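Local coordinates for iron-regulated outer membrane protein (Neisseria meningitidis, PDB 4B7O) that transports iron across the outer membrane as a TonB-dependent transporter and may take up siderophores, at residues Gly99-Ser104 with Leu246-Tyr251; Ser104-Leu109 with Arg282-Val287; Gly135-Asp140 with Thr306-Thr311. All coordinates share one frame; numbering follows the deposited sequence.

From the N terminus the chain first builds the plug, which supplies one side of every contact: 99-104 and 104-109 run on from one another through Ser-104, after strand 95-97, and the loop segment 135-140 comes later, ahead of strand 144-150. The barrel side then follows in the same order. Interaction 1 closes the first long loop onto strand 246-259, interaction 2 closes the next onto the loop between strands 264-276 and 303-320, and interaction 3 ends on strand 303-320. All three loops therefore cross one another. Interaction 3 joins interaction 1 through Thr-103 with Gly-135 and Ser-250 with Asp-140. Together they tie neighbouring plug loops to one sector of the barrel.

Interaction 1: residues Gly99-Ser104 with Leu246-Tyr251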
ATOM      1  N   GLY A  99      -9.880   9.870   3.012  1.00 38.06           N
ATOM      2  CA  GLY A  99     -11.092   9.588   3.826  1.00 38.55           C
ATOM      3  C   GLY A  99     -11.901   8.348   3.402  1.00 37.15           C
ATOM      4  O   GLY A  99     -11.740   7.819   2.294  1.00 29.89           O
ATOM      5  N   GLY A 100     -12.775   7.885   4.287  1.00 37.43           N
ATOM      6  CA  GLY A 100     -13.715   6.841   3.872  1.00 38.45           C
ATOM      7  C   GLY A 100     -13.256   5.475   4.293  1.00 38.28           C
ATOM      8  O   GLY A 100     -12.166   5.330   4.839  1.00 43.77           O
ATOM      9  N   ASN A 101     -14.073   4.463   4.049  1.00 38.23           N
ATOM     10  CA  ASN A 101     -13.766   3.164   4.630  1.00 37.75           C
ATOM     11  C   ASN A 101     -13.378   2.250   3.510  1.00 41.76           C
ATOM     12  O   ASN A 101     -13.719   2.510   2.329  1.00 37.41           O
ATOM     13  CB  ASN A 101     -14.970   2.643   5.373  1.00 38.93           C
ATOM     14  CG  ASN A 101     -14.648   1.514   6.366  1.00 46.02           C
ATOM     15  OD1 ASN A 101     -13.562   0.888   6.358  1.00 43.27           O
ATOM     16  ND2 ASN A 101     -15.630   1.226   7.223  1.00 40.43           N
ATOM     17  N   GLY A 102     -12.636   1.197   3.865  1.00 38.10           N
ATOM     18  CA  GLY A 102     -12.186   0.204   2.887  1.00 38.61           C
ATOM     19  C   GLY A 102     -11.454   0.839   1.713  1.00 39.47           C
ATOM     20  O   GLY A 102     -10.595   1.707   1.892  1.00 39.34           O
ATOM     21  N   THR A 103     -11.845   0.434   0.509  1.00 41.26           N
ATOM     22  CA  THR A 103     -11.182   0.809  -0.721  1.00 41.09           C
ATOM     23  C   THR A 103     -11.665   2.159  -1.226  1.00 41.72           C
ATOM     24  O   THR A 103     -11.259   2.621  -2.311  1.00 47.93           O
ATOM     25  CB  THR A 103     -11.283  -0.307  -1.766  1.00 44.55           C
ATOM     26  OG1 THR A 103     -12.627  -0.823  -1.801  1.00 49.16           O
ATOM     27  CG2 THR A 103     -10.371  -1.405  -1.347  1.00 43.00           C
ATOM     28  N   SER A 104     -12.509   2.796  -0.424  1.00 36.49           N
ATOM     29  CA  SER A 104     -12.698   4.252  -0.496  1.00 45.73           C
ATOM     30  C   SER A 104     -11.375   5.008  -0.420  1.00 43.03           C
ATOM     31  O   SER A 104     -11.283   6.092  -0.995  1.00 41.22           O
ATOM     32  CB  SER A 104     -13.578   4.779   0.654  1.00 41.91           C
ATOM     33  OG  SER A 104     -14.959   4.582   0.366  1.00 44.32           O
ATOM     34  N   LEU A 246     -18.733  -1.244   6.501  1.00 36.47           N
ATOM     35  CA  LEU A 246     -18.158  -2.457   5.950  1.00 35.97           C
ATOM     36  C   LEU A 246     -18.068  -3.517   6.972  1.00 38.81           C
ATOM     37  O   LEU A 246     -17.625  -3.263   8.099  1.00 40.17           O
ATOM     38  CB  LEU A 246     -16.760  -2.194   5.418  1.00 37.83           C
ATOM     39  CG  LEU A 246     -16.724  -1.558   4.011  1.00 42.08           C
ATOM     40  CD1 LEU A 246     -15.270  -1.278   3.630  1.00 45.09           C
ATOM     41  CD2 LEU A 246     -17.416  -2.401   2.931  1.00 40.82           C
ATOM     42  N   ASP A 247     -18.486  -4.711   6.590  1.00 38.45           N
ATOM     43  CA  ASP A 247     -18.229  -5.850   7.402  1.00 41.78           C
ATOM     44  C   ASP A 247     -16.972  -6.552   6.896  1.00 39.87           C
ATOM     45  O   ASP A 247     -17.028  -7.285   5.916  1.00 42.45           O
ATOM     46  CB  ASP A 247     -19.386  -6.836   7.403  1.00 42.55           C
ATOM     47  CG  ASP A 247     -19.169  -7.941   8.422  1.00 49.47           C
ATOM     48  OD1 ASP A 247     -18.525  -7.713   9.457  1.00 63.73           O
ATOM     49  OD2 ASP A 247     -19.609  -9.048   8.229  1.00 57.44           O
ATOM     50  N   LYS A 248     -15.858  -6.347   7.587  1.00 40.25           N
ATOM     51  CA  LYS A 248     -14.531  -6.863   7.192  1.00 36.61           C
ATOM     52  C   LYS A 248     -14.225  -8.158   7.893  1.00 38.13           C
ATOM     53  O   LYS A 248     -14.319  -8.260   9.115  1.00 48.75           O
ATOM     54  CB  LYS A 248     -13.475  -5.860   7.601  1.00 33.66           C
ATOM     55  CG  LYS A 248     -13.656  -4.524   6.889  1.00 37.74           C
ATOM     56  CD  LYS A 248     -12.831  -3.486   7.611  1.00 40.42           C
ATOM     57  CE  LYS A 248     -12.795  -2.197   6.851  1.00 40.75           C
ATOM     58  NZ  LYS A 248     -12.437  -1.096   7.780  1.00 42.51           N
ATOM     59  N   ARG A 249     -13.867  -9.165   7.132  1.00 37.20           N
ATOM     60  CA  ARG A 249     -13.443 -10.421   7.720  1.00 39.17           C
ATOM     61  C   ARG A 249     -12.089 -10.832   7.194  1.00 37.81           C
ATOM     62  O   ARG A 249     -11.812 -10.717   6.002  1.00 38.56           O
ATOM     63  CB  ARG A 249     -14.442 -11.501   7.399  1.00 39.95           C
ATOM     64  CG  ARG A 249     -15.704 -11.227   8.168  1.00 51.50           C
ATOM     65  CD  ARG A 249     -16.869 -12.011   7.645  1.00 48.11           C
ATOM     66  NE  ARG A 249     -18.099 -11.367   8.080  1.00 50.40           N
ATOM     67  CZ  ARG A 249     -19.278 -11.900   7.825  1.00 50.49           C
ATOM     68  NH1 ARG A 249     -19.333 -13.064   7.177  1.00 53.55           N
ATOM     69  NH2 ARG A 249     -20.378 -11.290   8.209  1.00 46.97           N
ATOM     70  N   SER A 250     -11.240 -11.305   8.075  1.00 31.37           N
ATOM     71  CA  SER A 250      -9.997 -11.834   7.623  1.00 34.54           C
ATOM     72  C   SER A 250      -9.680 -13.072   8.401  1.00 33.60           C
ATOM     73  O   SER A 250     -10.047 -13.173   9.568  1.00 34.56           O
ATOM     74  CB  SER A 250      -8.897 -10.794   7.761  1.00 33.87           C
ATOM     75  OG  SER A 250      -8.748 -10.398   9.106  1.00 32.08           O
ATOM     76  N   TYR A 251      -9.054 -14.036   7.743  1.00 34.43           N
ATOM     77  CA  TYR A 251      -8.450 -15.125   8.467  1.00 34.55           C
ATOM     78  C   TYR A 251      -7.095 -15.497   7.870  1.00 33.10           C
ATOM     79  O   TYR A 251      -6.769 -15.134   6.747  1.00 33.67           O
ATOM     80  CB  TYR A 251      -9.423 -16.285   8.594  1.00 36.36           C
ATOM     81  CG  TYR A 251      -9.549 -17.097   7.375  1.00 39.17           C
ATOM     82  CD1 TYR A 251      -8.652 -18.141   7.132  1.00 43.04           C
ATOM     83  CD2 TYR A 251     -10.578 -16.882   6.486  1.00 40.40           C
ATOM     84  CE1 TYR A 251      -8.746 -18.904   6.001  1.00 44.74           C
ATOM     85  CE2 TYR A 251     -10.699 -17.656   5.368  1.00 43.74           C
ATOM     86  CZ  TYR A 251      -9.772 -18.662   5.128  1.00 49.21           C
ATOM     87  OH  TYR A 251      -9.847 -19.430   3.984  1.00 53.69           O
TER
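Lys-248 and Asn-101 reach for each other from opposite directions, across the interface between the beta-barrel and the plug domain of this TonB-dependent transporter, and meet in a hydrogen bond between NZ of Lys-248 and OD1 of Asn-101 of 2.7 Å. Lys-248 lies on strand 246-259. Its chain is extended beyond CG and carries the ammonium group across to the loop between plug strands 95-97 and 107-109. NZ sits in the carbonyl plane of the asparagine amide, on a lone pair, at a C=O...donor angle of 137°. The methylene behind it follows closely, with CE of Lys-248 3.2 Å from the same OD1. The amide of Asn-101 is swung out to this position with CG opposite the backbone N (chi1 -162°). OD1 of Asn-101 also accepts a weak bond from the N-H of Gly-102, the next residue of the loop.

Leu-246, two residues before the lysine on the same strand, also points toward the plug, but it slides past Asn-101 rather than meeting it end on. Its CB lies 4.0 Å from ND2 of Asn-101, and its CD1 is 3.9 Å from OD1 of Asn-101. The same methyl carries on to the backbone of the loop, where CD1 of Leu-246 touches CA of Gly-102 at 3.5 Å. With no side chain at Gly-102, the leucine can come this close.

Glu-223, on the adjacent barrel strand, binds both partners: its OE1 forms a salt bridge with NZ of Lys-248 and accepts a hydrogen bond from ND2 of Asn-101. The amide of Asn-101 is thus engaged at both ends, OD1 accepting from the lysine and ND2 donating to Glu-223 and to the carbonyl of Ser-244, and the lysine charge is probably largely balanced by Glu-223.

Interaction 2: residues Ser104-Leu109 with Arg282-Val287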
ATOM      1  N   SER A 104     -12.509   2.796  -0.424  1.00 36.49           N
ATOM      2  CA  SER A 104     -12.698   4.252  -0.496  1.00 45.73           C
ATOM      3  C   SER A 104     -11.375   5.008  -0.420  1.00 43.03           C
ATOM      4  O   SER A 104     -11.283   6.092  -0.995  1.00 41.22           O
ATOM      5  CB  SER A 104     -13.578   4.779   0.654  1.00 41.91           C
ATOM      6  OG  SER A 104     -14.959   4.582   0.366  1.00 44.32           O
ATOM      7  N   GLN A 105     -10.392   4.430   0.293  1.00 41.29           N
ATOM      8  CA  GLN A 105      -9.080   5.078   0.623  1.00 40.32           C
ATOM      9  C   GLN A 105      -8.011   4.944  -0.460  1.00 42.26           C
ATOM     10  O   GLN A 105      -7.786   3.859  -1.033  1.00 38.27           O
ATOM     11  CB  GLN A 105      -8.465   4.472   1.900  1.00 31.70           C
ATOM     12  CG  GLN A 105      -9.265   4.758   3.120  1.00 37.42           C
ATOM     13  CD  GLN A 105      -8.781   4.000   4.328  1.00 41.26           C
ATOM     14  OE1 GLN A 105      -7.644   3.564   4.391  1.00 43.85           O
ATOM     15  NE2 GLN A 105      -9.646   3.854   5.301  1.00 41.03           N
ATOM     16  N   PHE A 106      -7.338   6.060  -0.692  1.00 42.37           N
ATOM     17  CA  PHE A 106      -6.181   6.134  -1.560  1.00 45.82           C
ATOM     18  C   PHE A 106      -5.005   6.431  -0.696  1.00 44.34           C
ATOM     19  O   PHE A 106      -5.067   7.276   0.209  1.00 46.37           O
ATOM     20  CB  PHE A 106      -6.291   7.329  -2.521  1.00 45.07           C
ATOM     21  CG  PHE A 106      -7.465   7.268  -3.429  1.00 46.38           C
ATOM     22  CD1 PHE A 106      -7.379   6.568  -4.622  1.00 49.23           C
ATOM     23  CD2 PHE A 106      -8.660   7.919  -3.096  1.00 47.74           C
ATOM     24  CE1 PHE A 106      -8.447   6.511  -5.500  1.00 49.33           C
ATOM     25  CE2 PHE A 106      -9.741   7.858  -3.953  1.00 53.98           C
ATOM     26  CZ  PHE A 106      -9.633   7.151  -5.162  1.00 55.05           C
ATOM     27  N   LEU A 107      -3.902   5.825  -1.039  1.00 40.81           N
ATOM     28  CA  LEU A 107      -2.717   6.001  -0.244  1.00 40.77           C
ATOM     29  C   LEU A 107      -1.607   6.754  -1.030  1.00 38.69           C
ATOM     30  O   LEU A 107      -1.428   6.500  -2.221  1.00 31.72           O
ATOM     31  CB  LEU A 107      -2.263   4.627   0.181  1.00 36.82           C
ATOM     32  CG  LEU A 107      -0.918   4.715   0.880  1.00 43.40           C
ATOM     33  CD1 LEU A 107      -0.869   3.746   2.070  1.00 40.64           C
ATOM     34  CD2 LEU A 107       0.235   4.519  -0.094  1.00 41.14           C
ATOM     35  N   THR A 108      -0.916   7.711  -0.384  1.00 35.52           N
ATOM     36  CA  THR A 108       0.239   8.308  -1.016  1.00 36.45           C
ATOM     37  C   THR A 108       1.454   8.265  -0.124  1.00 34.71           C
ATOM     38  O   THR A 108       1.382   8.300   1.106  1.00 33.14           O
ATOM     39  CB  THR A 108      -0.028   9.737  -1.517  1.00 38.82           C
ATOM     40  OG1 THR A 108      -0.383  10.559  -0.413  1.00 37.83           O
ATOM     41  CG2 THR A 108      -1.170   9.719  -2.482  1.00 38.87           C
ATOM     42  N   LEU A 109       2.570   8.176  -0.779  1.00 33.67           N
ATOM     43  CA  LEU A 109       3.836   8.036  -0.143  1.00 34.55           C
ATOM     44  C   LEU A 109       4.674   9.073  -0.834  1.00 38.39           C
ATOM     45  O   LEU A 109       4.823   9.015  -2.068  1.00 32.65           O
ATOM     46  CB  LEU A 109       4.373   6.653  -0.424  1.00 37.43           C
ATOM     47  CG  LEU A 109       5.730   6.298   0.167  1.00 40.55           C
ATOM     48  CD1 LEU A 109       5.681   6.446   1.699  1.00 37.96           C
ATOM     49  CD2 LEU A 109       6.078   4.875  -0.267  1.00 32.34           C
ATOM     50  N   ARG A 282     -18.844   4.404  -7.416  1.00 42.77           N
ATOM     51  CA  ARG A 282     -17.561   5.040  -7.139  1.00 43.16           C
ATOM     52  C   ARG A 282     -17.240   5.131  -5.651  1.00 40.77           C
ATOM     53  O   ARG A 282     -17.644   6.079  -4.971  1.00 37.71           O
ATOM     54  CB  ARG A 282     -17.601   6.449  -7.673  1.00 45.46           C
ATOM     55  CG  ARG A 282     -18.041   6.539  -9.117  1.00 49.07           C
ATOM     56  CD  ARG A 282     -18.447   7.968  -9.355  1.00 49.19           C
ATOM     57  NE  ARG A 282     -19.294   8.071 -10.503  1.00 61.11           N
ATOM     58  CZ  ARG A 282     -20.530   7.561 -10.563  1.00 79.32           C
ATOM     59  NH1 ARG A 282     -21.037   6.907  -9.515  1.00 90.29           N
ATOM     60  NH2 ARG A 282     -21.265   7.682 -11.672  1.00 68.53           N
ATOM     61  N   GLU A 283     -16.479   4.170  -5.140  1.00 39.63           N
ATOM     62  CA  GLU A 283     -16.280   4.123  -3.711  1.00 34.57           C
ATOM     63  C   GLU A 283     -15.605   5.420  -3.190  1.00 36.63           C
ATOM     64  O   GLU A 283     -15.818   5.787  -2.059  1.00 37.16           O
ATOM     65  CB  GLU A 283     -15.539   2.858  -3.320  1.00 36.08           C
ATOM     66  CG  GLU A 283     -16.321   1.560  -3.523  1.00 42.01           C
ATOM     67  CD  GLU A 283     -15.702   0.377  -2.784  1.00 51.28           C
ATOM     68  OE1 GLU A 283     -14.652   0.578  -2.111  1.00 52.13           O
ATOM     69  OE2 GLU A 283     -16.250  -0.753  -2.835  1.00 47.78           O
ATOM     70  N   GLU A 284     -14.851   6.144  -4.012  1.00 36.76           N
ATOM     71  CA  GLU A 284     -14.309   7.461  -3.571  1.00 40.34           C
ATOM     72  C   GLU A 284     -15.352   8.537  -3.243  1.00 41.69           C
ATOM     73  O   GLU A 284     -15.003   9.532  -2.593  1.00 43.09           O
ATOM     74  CB  GLU A 284     -13.274   8.025  -4.567  1.00 43.99           C
ATOM     75  CG  GLU A 284     -13.801   8.394  -5.966  1.00 44.26           C
ATOM     76  CD  GLU A 284     -12.705   8.863  -6.946  1.00 49.88           C
ATOM     77  OE1 GLU A 284     -11.878   9.701  -6.562  1.00 54.71           O
ATOM     78  OE2 GLU A 284     -12.660   8.434  -8.123  1.00 47.01           O
ATOM     79  N   PHE A 285     -16.596   8.400  -3.722  1.00 42.63           N
ATOM     80  CA  PHE A 285     -17.660   9.387  -3.346  1.00 48.04           C
ATOM     81  C   PHE A 285     -18.828   8.780  -2.571  1.00 43.51           C
ATOM     82  O   PHE A 285     -19.084   7.578  -2.683  1.00 48.78           O
ATOM     83  CB  PHE A 285     -18.265  10.041  -4.600  1.00 51.87           C
ATOM     84  CG  PHE A 285     -17.250  10.563  -5.606  1.00 48.99           C
ATOM     85  CD1 PHE A 285     -16.449  11.672  -5.321  1.00 43.65           C
ATOM     86  CD2 PHE A 285     -17.154   9.973  -6.889  1.00 47.43           C
ATOM     87  CE1 PHE A 285     -15.542  12.144  -6.277  1.00 43.44           C
ATOM     88  CE2 PHE A 285     -16.274  10.446  -7.847  1.00 42.38           C
ATOM     89  CZ  PHE A 285     -15.478  11.552  -7.542  1.00 43.40           C
ATOM     90  N   THR A 286     -19.540   9.593  -1.803  1.00 44.22           N
ATOM     91  CA  THR A 286     -20.871   9.185  -1.265  1.00 49.05           C
ATOM     92  C   THR A 286     -22.003   9.800  -2.120  1.00 52.21           C
ATOM     93  O   THR A 286     -21.750  10.361  -3.176  1.00 47.71           O
ATOM     94  CB  THR A 286     -21.225   9.719   0.154  1.00 46.12           C
ATOM     95  OG1 THR A 286     -20.151  10.444   0.734  1.00 44.80           O
ATOM     96  CG2 THR A 286     -21.686   8.652   1.047  1.00 41.76           C
ATOM     97  N   VAL A 287     -23.232   9.719  -1.597  1.00 49.85           N
ATOM     98  CA  VAL A 287     -24.442  10.218  -2.259  1.00 55.33           C
ATOM     99  C   VAL A 287     -24.468  11.749  -2.202  1.00 48.83           C
ATOM    100  O   VAL A 287     -24.280  12.326  -1.135  1.00 48.06           O
ATOM    101  CB  VAL A 287     -25.725   9.624  -1.601  1.00 53.30           C
ATOM    102  CG1 VAL A 287     -26.976   9.956  -2.404  1.00 52.93           C
ATOM    103  CG2 VAL A 287     -25.615   8.121  -1.488  1.00 54.23           C
TER
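OG of Ser-104 has two partners: it donates a hydrogen bond of 2.8 Å to the carbonyl O of Glu-283 and takes part in a weak one with Arg-279. The carbonyl belongs to a type I beta turn from Arg-282 to Phe-285, in a loop between barrel strands 264-276 and 303-320 that folds in against the plug. By family topology this long loop is probably extracellular. The hydroxyl approaches from above the carbonyl plane, 47° out of it and away from the lone-pair directions.

A van der Waals contact lies next to this bond. The edge of the Phe-106 ring faces Glu-284, with CE2 of Phe-106 3.6 Å from CB of Glu-284, near the ring plane. The carboxylate reaches the same part of the ring, its OE1 3.7 Å from CZ of Phe-106, and its plane stands 56° from that of the ring. A chi1 of 65°, which puts CG between the backbone N and the carbonyl carbon, brings the glutamate round to this side. Its charge is met by Arg-725 through a salt bridge at OE1. The neighbouring acid, Glu-283, is held by Thr-103, Arg-279 and Arg-304. Within the turn, CG of Glu-284 rests over the centre of the Phe-285 ring, 3.7 Å above its plane.

Interaction 3: residues Gly135-Asp140 with Thr306-Thr311; sequences GRFIVD and TTQSNT
Gln-308 crosses one face of the Phe-137 ring, where a loop of the plug between strands 118-121 and 144-150 meets the inner wall of the TonB-dependent barrel on strand 303-320. The glutamine begins with a CH-pi contact: its CB stands over the ring, 3.9 Å from the centroid of Phe-137 and 16° off the normal, offset toward the rim. From there the chain runs out extended, with CG opposite the backbone N (chi1 -171°), at a slant to the phenylalanine. CD of Gln-308 lies 3.8 Å from CD1 of Phe-137. At the tip the amide divides its contacts: OE1 of Gln-308 turns to the base of the phenylalanine, 3.7 Å from its CB, whereas NE2 of Gln-308 stays 3.8 Å from CD1 of Phe-137. Amide and ring planes are 49° apart, so the two groups do not stack flat.

No hydrogen bond links the two segments, which meet through van der Waals and CH-pi contacts; nearby, OD2 of Asp-140 bonds to OG of Ser-250 on strand 246-259. The ring also meets that of His-275 on strand 264-276 and touches Lys-335 on strand 323-339, so three neighbouring barrel strands contact it. Farther along the ring, CG2 of Thr-306 comes within 4.2 Å of CD2 of Phe-137, and the carbonyl O of Thr-306 lies 3.8 Å from CE2 of Phe-137, approaching the ring obliquely.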
ATOM      1  N   GLY A 135      -9.519   2.980  -4.231  1.00 40.99           N
ATOM      2  CA  GLY A 135      -8.094   2.768  -3.993  1.00 41.77           C
ATOM      3  C   GLY A 135      -7.799   1.276  -4.112  1.00 41.84           C
ATOM      4  O   GLY A 135      -8.704   0.448  -4.030  1.00 42.24           O
ATOM      5  N   ARG A 136      -6.533   0.926  -4.282  1.00 34.96           N
ATOM      6  CA  ARG A 136      -6.182  -0.467  -4.313  1.00 39.00           C
ATOM      7  C   ARG A 136      -6.323  -1.077  -2.885  1.00 41.48           C
ATOM      8  O   ARG A 136      -6.193  -0.381  -1.882  1.00 40.87           O
ATOM      9  CB  ARG A 136      -4.784  -0.604  -4.880  1.00 40.14           C
ATOM     10  CG  ARG A 136      -4.743  -0.213  -6.371  1.00 41.56           C
ATOM     11  CD  ARG A 136      -3.290  -0.220  -6.845  1.00 42.15           C
ATOM     12  NE  ARG A 136      -3.099  -0.364  -8.289  1.00 36.04           N
ATOM     13  CZ  ARG A 136      -3.273   0.605  -9.184  1.00 38.50           C
ATOM     14  NH1 ARG A 136      -3.665   1.837  -8.832  1.00 38.93           N
ATOM     15  NH2 ARG A 136      -3.034   0.333 -10.462  1.00 48.15           N
ATOM     16  N   PHE A 137      -6.623  -2.357  -2.809  1.00 40.75           N
ATOM     17  CA  PHE A 137      -6.928  -3.030  -1.525  1.00 42.24           C
ATOM     18  C   PHE A 137      -5.789  -2.854  -0.505  1.00 47.79           C
ATOM     19  O   PHE A 137      -4.621  -3.172  -0.815  1.00 44.61           O
ATOM     20  CB  PHE A 137      -7.165  -4.540  -1.764  1.00 38.42           C
ATOM     21  CG  PHE A 137      -7.873  -5.225  -0.626  1.00 43.20           C
ATOM     22  CD1 PHE A 137      -7.161  -5.683   0.520  1.00 42.63           C
ATOM     23  CD2 PHE A 137      -9.263  -5.413  -0.668  1.00 39.99           C
ATOM     24  CE1 PHE A 137      -7.837  -6.286   1.593  1.00 39.62           C
ATOM     25  CE2 PHE A 137      -9.929  -6.015   0.397  1.00 38.72           C
ATOM     26  CZ  PHE A 137      -9.223  -6.458   1.526  1.00 37.79           C
ATOM     27  N   ILE A 138      -6.121  -2.382   0.702  1.00 40.89           N
ATOM     28  CA  ILE A 138      -5.134  -2.256   1.743  1.00 39.83           C
ATOM     29  C   ILE A 138      -5.332  -3.282   2.842  1.00 38.63           C
ATOM     30  O   ILE A 138      -6.395  -3.350   3.435  1.00 43.01           O
ATOM     31  CB  ILE A 138      -5.164  -0.875   2.410  1.00 41.94           C
ATOM     32  CG1 ILE A 138      -4.896   0.218   1.377  1.00 44.19           C
ATOM     33  CG2 ILE A 138      -4.076  -0.864   3.460  1.00 44.41           C
ATOM     34  CD1 ILE A 138      -5.160   1.652   1.830  1.00 51.55           C
ATOM     35  N   VAL A 139      -4.289  -4.039   3.164  1.00 42.43           N
ATOM     36  CA  VAL A 139      -4.396  -5.207   4.082  1.00 40.68           C
ATOM     37  C   VAL A 139      -4.811  -4.852   5.524  1.00 40.76           C
ATOM     38  O   VAL A 139      -4.634  -3.732   5.986  1.00 41.09           O
ATOM     39  CB  VAL A 139      -3.062  -5.977   4.145  1.00 42.51           C
ATOM     40  CG1 VAL A 139      -2.050  -5.168   4.949  1.00 41.22           C
ATOM     41  CG2 VAL A 139      -3.257  -7.356   4.751  1.00 42.30           C
ATOM     42  N   ASP A 140      -5.358  -5.818   6.231  1.00 37.83           N
ATOM     43  CA  ASP A 140      -5.934  -5.538   7.512  1.00 41.23           C
ATOM     44  C   ASP A 140      -4.859  -5.868   8.558  1.00 39.56           C
ATOM     45  O   ASP A 140      -4.353  -6.972   8.611  1.00 41.22           O
ATOM     46  CB  ASP A 140      -7.194  -6.390   7.646  1.00 43.31           C
ATOM     47  CG  ASP A 140      -7.670  -6.517   9.076  1.00 50.30           C
ATOM     48  OD1 ASP A 140      -7.471  -5.564   9.856  1.00 49.70           O
ATOM     49  OD2 ASP A 140      -8.209  -7.600   9.441  1.00 49.90           O
ATOM     50  N   THR A 306     -15.587  -7.480  -1.707  1.00 43.24           N
ATOM     51  CA  THR A 306     -14.238  -7.341  -2.217  1.00 45.31           C
ATOM     52  C   THR A 306     -13.243  -8.147  -1.363  1.00 46.35           C
ATOM     53  O   THR A 306     -13.159  -8.000  -0.134  1.00 43.54           O
ATOM     54  CB  THR A 306     -13.840  -5.863  -2.308  1.00 46.15           C
ATOM     55  OG1 THR A 306     -14.902  -5.159  -2.947  1.00 48.81           O
ATOM     56  CG2 THR A 306     -12.572  -5.706  -3.182  1.00 47.23           C
ATOM     57  N   THR A 307     -12.487  -8.998  -2.030  1.00 45.74           N
ATOM     58  CA  THR A 307     -11.668  -9.980  -1.352  1.00 47.92           C
ATOM     59  C   THR A 307     -10.249  -9.992  -1.906  1.00 45.70           C
ATOM     60  O   THR A 307     -10.053  -9.913  -3.106  1.00 42.28           O
ATOM     61  CB  THR A 307     -12.267 -11.374  -1.546  1.00 50.44           C
ATOM     62  OG1 THR A 307     -13.660 -11.317  -1.206  1.00 59.38           O
ATOM     63  CG2 THR A 307     -11.549 -12.394  -0.671  1.00 49.67           C
ATOM     64  N   GLN A 308      -9.272 -10.069  -1.018  1.00 43.18           N
ATOM     65  CA  GLN A 308      -7.897 -10.324  -1.396  1.00 39.99           C
ATOM     66  C   GLN A 308      -7.521 -11.624  -0.728  1.00 38.28           C
ATOM     67  O   GLN A 308      -7.725 -11.790   0.486  1.00 39.03           O
ATOM     68  CB  GLN A 308      -6.987  -9.190  -0.900  1.00 40.73           C
ATOM     69  CG  GLN A 308      -5.557  -9.278  -1.435  1.00 45.07           C
ATOM     70  CD  GLN A 308      -4.730  -8.035  -1.132  1.00 49.97           C
ATOM     71  OE1 GLN A 308      -4.601  -7.151  -1.968  1.00 51.28           O
ATOM     72  NE2 GLN A 308      -4.196  -7.949   0.088  1.00 55.81           N
ATOM     73  N   SER A 309      -6.970 -12.544  -1.498  1.00 38.60           N
ATOM     74  CA  SER A 309      -6.551 -13.854  -0.992  1.00 40.56           C
ATOM     75  C   SER A 309      -5.145 -14.113  -1.379  1.00 38.66           C
ATOM     76  O   SER A 309      -4.719 -13.709  -2.442  1.00 41.56           O
ATOM     77  CB  SER A 309      -7.383 -14.974  -1.612  1.00 41.33           C
ATOM     78  OG  SER A 309      -8.571 -15.000  -0.879  1.00 56.13           O
ATOM     79  N   ASN A 310      -4.442 -14.860  -0.549  1.00 41.19           N
ATOM     80  CA  ASN A 310      -3.037 -15.121  -0.779  1.00 40.40           C
ATOM     81  C   ASN A 310      -2.671 -16.533  -0.366  1.00 37.95           C
ATOM     82  O   ASN A 310      -2.866 -16.916   0.794  1.00 37.60           O
ATOM     83  CB  ASN A 310      -2.212 -14.113   0.039  1.00 51.39           C
ATOM     84  CG  ASN A 310      -0.806 -13.942  -0.500  1.00 73.73           C
ATOM     85  OD1 ASN A 310      -0.487 -14.402  -1.615  1.00 81.36           O
ATOM     86  ND2 ASN A 310       0.054 -13.266   0.276  1.00 80.13           N
ATOM     87  N   THR A 311      -2.123 -17.309  -1.284  1.00 33.01           N
ATOM     88  CA  THR A 311      -1.511 -18.570  -0.906  1.00 33.68           C
ATOM     89  C   THR A 311      -0.013 -18.496  -1.110  1.00 34.61           C
ATOM     90  O   THR A 311       0.481 -18.209  -2.214  1.00 35.88           O
ATOM     91  CB  THR A 311      -2.079 -19.717  -1.757  1.00 32.89           C
ATOM     92  OG1 THR A 311      -3.490 -19.639  -1.645  1.00 40.11           O
ATOM     93  CG2 THR A 311      -1.634 -21.040  -1.232  1.00 28.79           C
TER